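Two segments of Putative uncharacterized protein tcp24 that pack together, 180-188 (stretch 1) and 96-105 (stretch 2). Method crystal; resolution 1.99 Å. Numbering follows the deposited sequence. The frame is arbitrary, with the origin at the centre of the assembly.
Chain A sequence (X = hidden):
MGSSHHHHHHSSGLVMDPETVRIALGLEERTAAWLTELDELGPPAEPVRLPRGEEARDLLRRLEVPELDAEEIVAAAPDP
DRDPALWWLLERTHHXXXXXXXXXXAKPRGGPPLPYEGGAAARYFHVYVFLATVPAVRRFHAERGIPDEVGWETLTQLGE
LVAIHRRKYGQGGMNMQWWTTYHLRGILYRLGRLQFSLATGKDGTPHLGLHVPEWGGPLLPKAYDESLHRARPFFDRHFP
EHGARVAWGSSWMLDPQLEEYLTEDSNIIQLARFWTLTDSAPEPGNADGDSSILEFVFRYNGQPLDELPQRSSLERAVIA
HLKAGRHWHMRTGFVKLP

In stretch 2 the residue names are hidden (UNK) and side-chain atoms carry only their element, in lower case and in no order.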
# COMPACT_ATOMS: atom_id res chain seq x y z
N THR A 180 1.15 -3.63 -0.02
CA THR A 180 1.53 -4.29 -1.29
C THR A 180 0.96 -5.70 -1.45
O THR A 180 0.98 -6.22 -2.56
CB THR A 180 3.06 -4.29 -1.55
OG1 THR A 180 3.72 -4.80 -0.41
CG2 THR A 180 3.58 -2.86 -1.85
N THR A 181 0.42 -6.31 -0.39
CA THR A 181 -0.27 -7.60 -0.56
C THR A 181 -1.49 -7.45 -1.45
O THR A 181 -1.92 -8.42 -2.07
CB THR A 181 -0.75 -8.29 0.77
OG1 THR A 181 -1.77 -7.51 1.40
CG2 THR A 181 0.41 -8.54 1.74
N TYR A 182 -2.07 -6.24 -1.50
CA TYR A 182 -3.20 -5.98 -2.39
C TYR A 182 -2.76 -6.04 -3.85
O TYR A 182 -3.38 -6.73 -4.66
CB TYR A 182 -3.84 -4.62 -2.09
CG TYR A 182 -4.74 -4.57 -0.87
CD1 TYR A 182 -4.20 -4.60 0.42
CD2 TYR A 182 -6.13 -4.47 -1.00
CE1 TYR A 182 -5.02 -4.54 1.55
CE2 TYR A 182 -6.96 -4.41 0.12
CZ TYR A 182 -6.39 -4.45 1.39
OH TYR A 182 -7.20 -4.38 2.50
N HIS A 183 -1.69 -5.32 -4.17
CA HIS A 183 -1.18 -5.32 -5.54
C HIS A 183 -0.78 -6.71 -5.94
O HIS A 183 -1.11 -7.17 -7.03
CB HIS A 183 0.04 -4.40 -5.70
CG HIS A 183 -0.12 -3.04 -5.07
ND1 HIS A 183 -0.36 -2.87 -3.76
CD2 HIS A 183 -0.02 -1.77 -5.62
CE1 HIS A 183 -0.42 -1.56 -3.47
NE2 HIS A 183 -0.20 -0.88 -4.61
N LEU A 184 -0.07 -7.40 -5.04
CA LEU A 184 0.50 -8.73 -5.33
C LEU A 184 -0.53 -9.87 -5.38
O LEU A 184 -0.26 -10.93 -5.96
CB LEU A 184 1.61 -9.07 -4.32
CG LEU A 184 2.88 -8.20 -4.41
CD1 LEU A 184 3.85 -8.52 -3.27
CD2 LEU A 184 3.56 -8.35 -5.75
N ARG A 185 -1.70 -9.65 -4.80
CA ARG A 185 -2.78 -10.62 -4.95
C ARG A 185 -3.68 -10.32 -6.13
O ARG A 185 -4.66 -11.03 -6.36
CB ARG A 185 -3.60 -10.71 -3.67
CG ARG A 185 -2.91 -11.48 -2.56
CD ARG A 185 -3.75 -11.44 -1.30
NE ARG A 185 -3.78 -10.12 -0.67
CZ ARG A 185 -4.72 -9.71 0.17
NH1 ARG A 185 -5.78 -10.50 0.43
NH2 ARG A 185 -4.65 -8.51 0.74
N GLY A 186 -3.37 -9.28 -6.90
CA GLY A 186 -4.22 -8.95 -8.03
C GLY A 186 -5.64 -8.54 -7.66
O GLY A 186 -6.57 -8.74 -8.44
N ILE A 187 -5.80 -7.95 -6.48
CA ILE A 187 -7.10 -7.48 -6.01
C ILE A 187 -7.21 -5.96 -5.98
O ILE A 187 -8.23 -5.41 -5.57
CB ILE A 187 -7.46 -8.07 -4.61
CG1 ILE A 187 -6.43 -7.65 -3.54
CG2 ILE A 187 -7.54 -9.59 -4.71
CD1 ILE A 187 -6.88 -7.84 -2.11
N LEU A 188 -6.15 -5.29 -6.45
CA LEU A 188 -6.09 -3.83 -6.52
C LEU A 188 -5.57 -3.45 -7.90
O LEU A 188 -4.60 -4.06 -8.37
CB LEU A 188 -5.14 -3.28 -5.44
CG LEU A 188 -4.93 -1.75 -5.40
CD1 LEU A 188 -6.01 -1.07 -4.59
CD2 LEU A 188 -3.58 -1.42 -4.77
N UNK A 96 2.92 -17.37 1.36
CA UNK A 96 1.77 -16.90 2.14
C UNK A 96 0.95 -15.84 1.41
O UNK A 96 -0.23 -15.65 1.72
c UNK A 96 2.23 -16.39 3.50
N UNK A 97 1.57 -15.14 0.46
CA UNK A 97 0.87 -14.17 -0.37
C UNK A 97 0.18 -14.82 -1.58
O UNK A 97 -1.03 -14.63 -1.79
c UNK A 97 1.79 -12.99 -0.80
c UNK A 97 2.25 -12.21 0.44
c UNK A 97 3.34 -11.20 0.17
c UNK A 97 1.05 -12.06 -1.78
N UNK A 98 0.93 -15.60 -2.36
CA UNK A 98 0.38 -16.18 -3.60
C UNK A 98 -0.72 -17.22 -3.36
O UNK A 98 -1.54 -17.47 -4.25
c UNK A 98 1.46 -16.77 -4.53
c UNK A 98 2.38 -15.67 -5.04
c UNK A 98 2.25 -17.89 -3.84
N UNK A 99 -0.75 -17.80 -2.16
CA UNK A 99 -1.83 -18.72 -1.78
C UNK A 99 -3.18 -18.00 -1.76
O UNK A 99 -4.23 -18.64 -1.85
c UNK A 99 -1.54 -19.36 -0.41
n UNK A 99 -1.42 -18.13 3.20
n UNK A 99 -1.24 -19.75 4.83
c UNK A 99 -1.54 -19.09 2.10
c UNK A 99 -1.29 -18.48 4.48
c UNK A 99 -1.61 -18.40 0.75
n UNK A 99 -1.18 -17.54 5.42
N UNK A 100 -3.15 -16.67 -1.62
CA UNK A 100 -4.38 -15.85 -1.66
C UNK A 100 -4.53 -15.04 -2.91
O UNK A 100 -5.27 -14.04 -2.92
c UNK A 100 -4.53 -15.66 0.87
c UNK A 100 -5.31 -17.09 2.36
n UNK A 100 -5.44 -16.63 1.09
n UNK A 100 -4.32 -16.41 2.95
c UNK A 100 -3.81 -15.52 2.06
c UNK A 100 -4.42 -14.93 -0.45
N UNK A 101 -3.84 -15.43 -3.98
CA UNK A 101 -3.96 -14.74 -5.26
C UNK A 101 -5.43 -14.59 -5.65
O UNK A 101 -6.17 -15.58 -5.66
c UNK A 101 -3.20 -15.49 -6.34
c UNK A 101 -3.14 -14.77 -7.68
s UNK A 101 -2.18 -13.23 -7.64
c UNK A 101 -0.53 -13.88 -7.47
N UNK A 102 -5.86 -13.36 -5.93
CA UNK A 102 -7.24 -13.07 -6.32
C UNK A 102 -8.24 -13.11 -5.18
O UNK A 102 -9.44 -12.93 -5.40
N UNK A 103 -7.77 -13.33 -3.96
CA UNK A 103 -8.68 -13.47 -2.82
C UNK A 103 -8.69 -12.23 -1.92
O UNK A 103 -7.79 -12.04 -1.10
o UNK A 103 -10.37 -14.41 -0.79
o UNK A 103 -9.11 -16.09 -0.24
c UNK A 103 -8.33 -14.75 -2.04
c UNK A 103 -9.35 -15.10 -0.95
N UNK A 104 -9.72 -11.41 -2.05
CA UNK A 104 -9.84 -10.17 -1.27
C UNK A 104 -10.47 -10.40 0.07
O UNK A 104 -10.52 -9.49 0.91
c UNK A 104 -10.65 -9.12 -2.04
n UNK A 104 -14.19 -10.09 -2.45
c UNK A 104 -13.64 -10.50 -3.60
n UNK A 104 -12.33 -10.19 -3.56
c UNK A 104 -13.24 -9.52 -1.69
c UNK A 104 -12.05 -9.58 -2.40
N UNK A 105 -10.97 -11.60 0.30
CA UNK A 105 -11.51 -11.92 1.63
C UNK A 105 -10.42 -12.28 2.65
O UNK A 105 -10.67 -12.27 3.85
c UNK A 105 -14.85 -13.66 0.71
c UNK A 105 -12.55 -13.03 1.52
c UNK A 105 -16.48 -13.12 -1.07
n UNK A 105 -17.68 -12.67 -1.42
n UNK A 105 -16.14 -13.17 0.22
n UNK A 105 -15.63 -13.52 -2.01
c UNK A 105 -13.85 -12.53 0.90

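Position 96 carries a single side-chain carbon, out of reach of stretch 1; one carbon means alanine, A96. Position 97 has four carbons, forked at the first, with one arm two carbons long. Its CB points toward the other stretch; the short arm lies 4.0 Å from L184 CB and the tip of the long arm 4.3 Å from T181 CG2. The fork at CB identifies isoleucine, I97.

At 98 one carbon carries two more, pointing away and making no contact: the valine pattern, V98. Position 99 shows three carbons, a nitrogen, then a carbon bearing two further nitrogens, and it also points away. This guanidinium defines R99; the extended side chain runs back far enough for NE to donate to A96 O (3.1 Å, 138°).

Position 100 has one carbon leading to a five-membered ring of three carbons and two nitrogens. Its CB lies 3.7 Å from R185 CD, and its O is 3.4 Å from the same carbon. The ring is an imidazole, hence H100. Position 101 is an unbranched run of two carbons, a sulfur and a carbon; the terminal carbon is 3.3 Å from L184 O and the sulfur 3.6 Å from R185 O. Only methionine fits, and M101 curls to make these approaches with chi1 at t and chi2 and chi3 both at p.

Position 102 has no side-chain atoms, and its N donates to R185 O at 2.7 Å and 151°. It is glycine, G102, and its phi of 75° by itself favours this residue. At 103 two carbons, the second carrying two oxygens, form a short carboxylate. Its CB points away; the backbone O instead accepts a weak bond from R185 NH1 (3.0 Å, 121°). This is D103.

Position 104 shows one carbon, then a five-membered ring of three carbons and two nitrogens; its CB is 4.0 Å from I187 CD1, while the ring leads away. This is H104. Position 105 repeats the guanidinium pattern, exposed, pointing away and touching a crystal neighbour: R105.

The contact centres on R185, which loses 108 Å² of the 469 Å² buried in total. Its NE bonds T181 O (2.9 Å) and its NH2 bonds T181 OG1 (3.1 Å), holding the guanidinium against its own helix while NH1 reaches D103 O. Two turns, type I from V98 to M101 and type II from H100 to D103, carry the backbone past it, and R185 and M101 CA atoms approach to 4.3 Å. G186, with phi 64° and the bonds G186 N to H183 O (3.1 Å) and I187 N to Y182 O (3.3 Å), forms a Schellman motif after the helix, and I187 follows, its CG2 3.6 Å from G102 C. The G102 N to R185 O bond, with the weak R185 NH1 to D103 O bond, joins the stretches; L184 packs on I97, and I187 packs on the G102 backbone and on H104 CB.

Stretch 2 96-105: AIVRHMGDHR
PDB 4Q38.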